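Local structure of 5' nucleotidase family protein (Staphylococcus aureus subsp. aureus, 4Q7F) at residues V204-G217 / V222-E234. The protein belongs to the 5' nucleotidase family, pairing a calcineurin-like metallophosphoesterase domain that carries a manganese and a magnesium ion with a 5'-nucleotidase C-terminal domain. Residues are numbered along the deposited sequence; the frame is centred on the assembly and turned at random.
With MG (magnesium ion), chain B.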
loop_
_atom_site.group_PDB
_atom_site.type_symbol
_atom_site.label_atom_id
_atom_site.label_comp_id
_atom_site.label_asym_id
_atom_site.label_seq_id
_atom_site.Cartn_x
_atom_site.Cartn_y
_atom_site.Cartn_z
ATOM N N VAL A 204 11.549 16.800 7.033
ATOM C CA VAL A 204 11.021 16.302 5.791
ATOM C C VAL A 204 10.045 15.167 6.089
ATOM O O VAL A 204 10.420 14.190 6.764
ATOM C CB VAL A 204 12.135 15.732 4.886
ATOM C CG1 VAL A 204 11.514 15.122 3.643
ATOM C CG2 VAL A 204 13.138 16.814 4.512
ATOM N N CYS A 205 8.806 15.292 5.621
ATOM C CA CYS A 205 7.817 14.217 5.772
ATOM C C CYS A 205 7.545 13.687 4.380
ATOM O O CYS A 205 6.803 14.281 3.597
ATOM C CB CYS A 205 6.520 14.660 6.426
ATOM S SG CYS A 205 6.702 15.221 8.123
ATOM N N TYR A 206 8.162 12.553 4.090
ATOM C CA TYR A 206 8.095 11.930 2.789
ATOM C C TYR A 206 7.316 10.642 2.815
ATOM O O TYR A 206 7.689 9.712 3.522
ATOM C CB TYR A 206 9.537 11.666 2.354
ATOM C CG TYR A 206 9.740 10.867 1.083
ATOM C CD1 TYR A 206 9.047 11.167 -0.088
ATOM C CD2 TYR A 206 10.716 9.878 1.032
ATOM C CE1 TYR A 206 9.290 10.458 -1.258
ATOM C CE2 TYR A 206 10.961 9.169 -0.122
ATOM C CZ TYR A 206 10.251 9.461 -1.265
ATOM O OH TYR A 206 10.518 8.744 -2.402
ATOM N N HIS A 207 6.201 10.587 2.089
ATOM C CA HIS A 207 5.494 9.354 2.001
ATOM C C HIS A 207 6.205 8.539 0.917
ATOM O O HIS A 207 5.795 8.538 -0.219
ATOM C CB HIS A 207 4.043 9.488 1.636
ATOM C CG HIS A 207 3.343 8.177 1.707
ATOM N ND1 HIS A 207 2.804 7.701 2.874
ATOM C CD2 HIS A 207 3.218 7.181 0.801
ATOM C CE1 HIS A 207 2.305 6.499 2.670
ATOM N NE2 HIS A 207 2.548 6.159 1.424
ATOM N N GLY A 208 7.304 7.912 1.311
ATOM C CA GLY A 208 8.129 7.106 0.442
ATOM C C GLY A 208 9.191 6.534 1.363
ATOM O O GLY A 208 9.257 6.917 2.556
ATOM N N GLY A 209 10.027 5.650 0.831
ATOM C CA GLY A 209 11.052 4.998 1.640
ATOM C C GLY A 209 12.468 5.017 1.095
ATOM O O GLY A 209 12.877 5.960 0.402
ATOM N N PHE A 210 13.204 3.950 1.396
ATOM C CA PHE A 210 14.606 3.851 1.050
ATOM C C PHE A 210 14.864 2.777 0.015
ATOM O O PHE A 210 14.452 1.623 0.174
ATOM C CB PHE A 210 15.434 3.604 2.311
ATOM C CG PHE A 210 15.186 4.627 3.375
ATOM C CD1 PHE A 210 15.625 5.930 3.199
ATOM C CD2 PHE A 210 14.453 4.315 4.503
ATOM C CE1 PHE A 210 15.368 6.899 4.154
ATOM C CE2 PHE A 210 14.190 5.287 5.471
ATOM C CZ PHE A 210 14.646 6.579 5.291
ATOM N N GLU A 211 15.561 3.201 -1.035
ATOM C CA GLU A 211 15.905 2.363 -2.180
ATOM C C GLU A 211 17.280 1.698 -2.015
ATOM O O GLU A 211 17.647 0.799 -2.793
ATOM C CB GLU A 211 15.846 3.193 -3.464
ATOM C CG GLU A 211 16.963 4.221 -3.688
ATOM C CD GLU A 211 16.884 5.477 -2.836
ATOM O OE1 GLU A 211 16.188 5.483 -1.799
ATOM O OE2 GLU A 211 17.554 6.469 -3.209
ATOM N N LYS A 212 18.033 2.160 -1.018
ATOM C CA LYS A 212 19.340 1.595 -0.666
ATOM C C LYS A 212 19.389 1.427 0.843
ATOM O O LYS A 212 18.682 2.129 1.573
ATOM C CB LYS A 212 20.477 2.505 -1.110
ATOM C CG LYS A 212 20.680 2.551 -2.608
ATOM C CD LYS A 212 21.732 3.578 -2.980
ATOM C CE LYS A 212 21.951 3.619 -4.476
ATOM N NZ LYS A 212 22.968 4.641 -4.829
ATOM N N ASP A 213 20.211 0.482 1.302
ATOM C CA ASP A 213 20.387 0.223 2.735
ATOM C C ASP A 213 21.047 1.450 3.349
ATOM O O ASP A 213 22.064 1.908 2.849
ATOM C CB ASP A 213 21.272 -1.011 2.931
ATOM C CG ASP A 213 21.613 -1.261 4.383
ATOM O OD1 ASP A 213 20.692 -1.437 5.202
ATOM O OD2 ASP A 213 22.815 -1.299 4.702
ATOM N N LEU A 214 20.462 1.988 4.421
ATOM C CA LEU A 214 20.991 3.195 5.051
ATOM C C LEU A 214 22.457 3.098 5.505
ATOM O O LEU A 214 23.197 4.059 5.375
ATOM C CB LEU A 214 20.100 3.630 6.224
ATOM C CG LEU A 214 18.721 4.173 5.842
ATOM C CD1 LEU A 214 17.806 4.264 7.041
ATOM C CD2 LEU A 214 18.835 5.531 5.169
ATOM N N GLU A 215 22.870 1.948 6.019
ATOM C CA GLU A 215 24.243 1.784 6.505
ATOM C C GLU A 215 25.271 1.567 5.390
ATOM O O GLU A 215 26.304 2.241 5.352
ATOM C CB GLU A 215 24.294 0.635 7.532
ATOM C CG GLU A 215 25.648 0.400 8.205
ATOM C CD GLU A 215 26.623 -0.426 7.376
ATOM O OE1 GLU A 215 26.173 -1.293 6.594
ATOM O OE2 GLU A 215 27.852 -0.241 7.537
ATOM N N SER A 216 24.984 0.648 4.475
ATOM C CA SER A 216 25.939 0.304 3.413
ATOM C C SER A 216 25.794 1.088 2.116
ATOM O O SER A 216 26.752 1.196 1.364
ATOM C CB SER A 216 25.830 -1.187 3.079
ATOM O OG SER A 216 24.576 -1.490 2.492
ATOM N N GLY A 217 24.602 1.610 1.841
ATOM C CA GLY A 217 24.361 2.313 0.579
ATOM C C GLY A 217 24.138 1.344 -0.587
ATOM O O GLY A 217 24.066 1.763 -1.736
ATOM N N VAL A 222 15.324 -2.384 -7.256
ATOM C CA VAL A 222 15.744 -1.762 -8.516
ATOM C C VAL A 222 15.490 -0.256 -8.393
ATOM O O VAL A 222 14.465 0.170 -7.832
ATOM C CB VAL A 222 15.077 -2.393 -9.765
ATOM C CG1 VAL A 222 15.519 -3.841 -9.910
ATOM C CG2 VAL A 222 13.559 -2.309 -9.709
ATOM N N LEU A 223 16.435 0.542 -8.886
ATOM C CA LEU A 223 16.380 2.006 -8.744
ATOM C C LEU A 223 15.438 2.694 -9.735
ATOM O O LEU A 223 15.881 3.362 -10.662
ATOM C CB LEU A 223 17.798 2.580 -8.869
ATOM C CG LEU A 223 18.857 1.969 -7.933
ATOM C CD1 LEU A 223 20.194 2.666 -8.119
ATOM C CD2 LEU A 223 18.428 2.033 -6.473
ATOM N N THR A 224 14.137 2.561 -9.501
ATOM C CA THR A 224 13.103 3.116 -10.390
ATOM C C THR A 224 12.676 4.557 -10.104
ATOM O O THR A 224 11.979 5.169 -10.910
ATOM C CB THR A 224 11.811 2.274 -10.289
ATOM O OG1 THR A 224 11.304 2.331 -8.950
ATOM C CG2 THR A 224 12.073 0.828 -10.649
ATOM N N GLY A 225 13.060 5.095 -8.959
ATOM C CA GLY A 225 12.624 6.439 -8.579
ATOM C C GLY A 225 11.394 6.385 -7.673
ATOM O O GLY A 225 10.962 7.420 -7.129
ATOM N N GLU A 226 10.810 5.197 -7.513
ATOM C CA GLU A 226 9.665 5.026 -6.606
ATOM C C GLU A 226 10.037 5.539 -5.226
ATOM O O GLU A 226 9.292 6.299 -4.599
ATOM C CB GLU A 226 9.257 3.545 -6.479
ATOM C CG GLU A 226 8.230 3.313 -5.356
ATOM C CD GLU A 226 7.820 1.854 -5.162
ATOM O OE1 GLU A 226 7.068 1.577 -4.197
ATOM O OE2 GLU A 226 8.249 0.991 -5.955
ATOM N N ASN A 227 11.202 5.093 -4.763
ATOM C CA ASN A 227 11.728 5.446 -3.460
ATOM C C ASN A 227 13.010 6.204 -3.657
ATOM O O ASN A 227 13.932 5.714 -4.328
ATOM C CB ASN A 227 11.987 4.168 -2.653
ATOM C CG ASN A 227 10.705 3.456 -2.277
ATOM O OD1 ASN A 227 9.886 4.000 -1.540
ATOM N ND2 ASN A 227 10.539 2.225 -2.758
ATOM N N GLU A 228 13.069 7.399 -3.080
ATOM C CA GLU A 228 14.221 8.276 -3.231
ATOM C C GLU A 228 14.811 8.722 -1.895
ATOM O O GLU A 228 15.588 9.674 -1.851
ATOM C CB GLU A 228 13.780 9.540 -3.977
ATOM C CG GLU A 228 12.923 9.309 -5.211
ATOM C CD GLU A 228 12.489 10.608 -5.867
ATOM O OE1 GLU A 228 13.365 11.385 -6.281
ATOM O OE2 GLU A 228 11.276 10.837 -6.009
ATOM N N GLY A 229 14.446 8.049 -0.810
ATOM C CA GLY A 229 14.890 8.439 0.521
ATOM C C GLY A 229 16.392 8.426 0.738
ATOM O O GLY A 229 16.935 9.317 1.398
ATOM N N TYR A 230 17.074 7.423 0.192
ATOM C CA TYR A 230 18.515 7.341 0.375
ATOM C C TYR A 230 19.221 8.488 -0.343
ATOM O O TYR A 230 20.063 9.173 0.246
ATOM C CB TYR A 230 19.083 6.001 -0.079
ATOM C CG TYR A 230 20.544 5.882 0.256
ATOM C CD1 TYR A 230 21.521 6.370 -0.610
ATOM C CD2 TYR A 230 20.952 5.305 1.447
ATOM C CE1 TYR A 230 22.865 6.288 -0.293
ATOM C CE2 TYR A 230 22.298 5.204 1.769
ATOM C CZ TYR A 230 23.247 5.701 0.900
ATOM O OH TYR A 230 24.578 5.605 1.230
ATOM N N ALA A 231 18.878 8.696 -1.610
ATOM C CA ALA A 231 19.482 9.773 -2.393
ATOM C C ALA A 231 19.244 11.124 -1.704
ATOM O O ALA A 231 20.099 12.001 -1.737
ATOM C CB ALA A 231 18.921 9.787 -3.798
HETATM N N MSE A 232 18.080 11.281 -1.087
HETATM C CA MSE A 232 17.745 12.530 -0.378
HETATM C C MSE A 232 18.657 12.739 0.816
HETATM O O MSE A 232 19.224 13.825 1.004
HETATM C CB MSE A 232 16.274 12.499 0.007
HETATM C CG MSE A 232 15.385 12.769 -1.204
HETATM SE SE MSE A 232 13.587 11.981 -0.919
HETATM C CE MSE A 232 12.768 13.636 -0.230
ATOM N N LEU A 233 18.818 11.711 1.640
ATOM C CA LEU A 233 19.711 11.808 2.799
ATOM C C LEU A 233 21.168 11.956 2.369
ATOM O O LEU A 233 21.878 12.845 2.840
ATOM C CB LEU A 233 19.555 10.581 3.705
ATOM C CG LEU A 233 18.273 10.517 4.532
ATOM C CD1 LEU A 233 18.044 9.116 5.063
ATOM C CD2 LEU A 233 18.333 11.526 5.664
ATOM N N GLU A 234 21.604 11.075 1.474
ATOM C CA GLU A 234 22.962 11.086 0.965
ATOM C C GLU A 234 23.372 12.487 0.498
ATOM O O GLU A 234 24.488 12.922 0.750
ATOM C CB GLU A 234 23.093 10.092 -0.200
ATOM C CG GLU A 234 24.467 10.048 -0.862
ATOM C CD GLU A 234 24.498 9.183 -2.122
ATOM O OE1 GLU A 234 25.507 8.489 -2.333
ATOM O OE2 GLU A 234 23.518 9.176 -2.902
HETATM MG MG MG B . 2.040 3.984 0.168
HETATM O O HOH W 1 9.573 9.147 -4.979
HETATM O O HOH W 2 2.230 1.775 0.847
#
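Glu211 reaches from the loop after strand 204-207 to the first turn of helix 229-234. Its CB packs on Asn227 O at 3.3 Å, CG meets that oxygen and Leu223 CD2, and CD lies against Asn227 O and Tyr230 CB. The bend at chi2 (-74°) turns the carboxylate toward the helix start. There OE1 accepts from Tyr230 N at 2.9 Å and OE2 from Ala231 N at 3.0 Å, both on their syn sides. Lys212 lays CB over one face of the Tyr230 ring, a CH-pi contact 4.0 Å from the centroid.

Nearer the strand, Gly229 N gives its hydrogen to Gly209 O, while Asn227 OD1 accepts from Gly209 N at 2.9 Å. Tyr206 OH takes the N-H of Glu228, the N-cap residue. SE of selenomethionine Met232 lies over one face of the Tyr206 ring, a Met-aromatic contact 4.1 Å from the centroid.

This is the strand-to-helix connection of a beta-alpha-beta unit, with His207 on magnesium at the strand end. Outside it, Glu226 OE1 bonds His247, Asn227 ND2 Glu221 and Glu228 OE1 Ser183. Four successive N-H groups, from Glu228 to Ala231, find acceptors here, and the helix start would be expected to stabilise the Glu211 carboxylate as an anion.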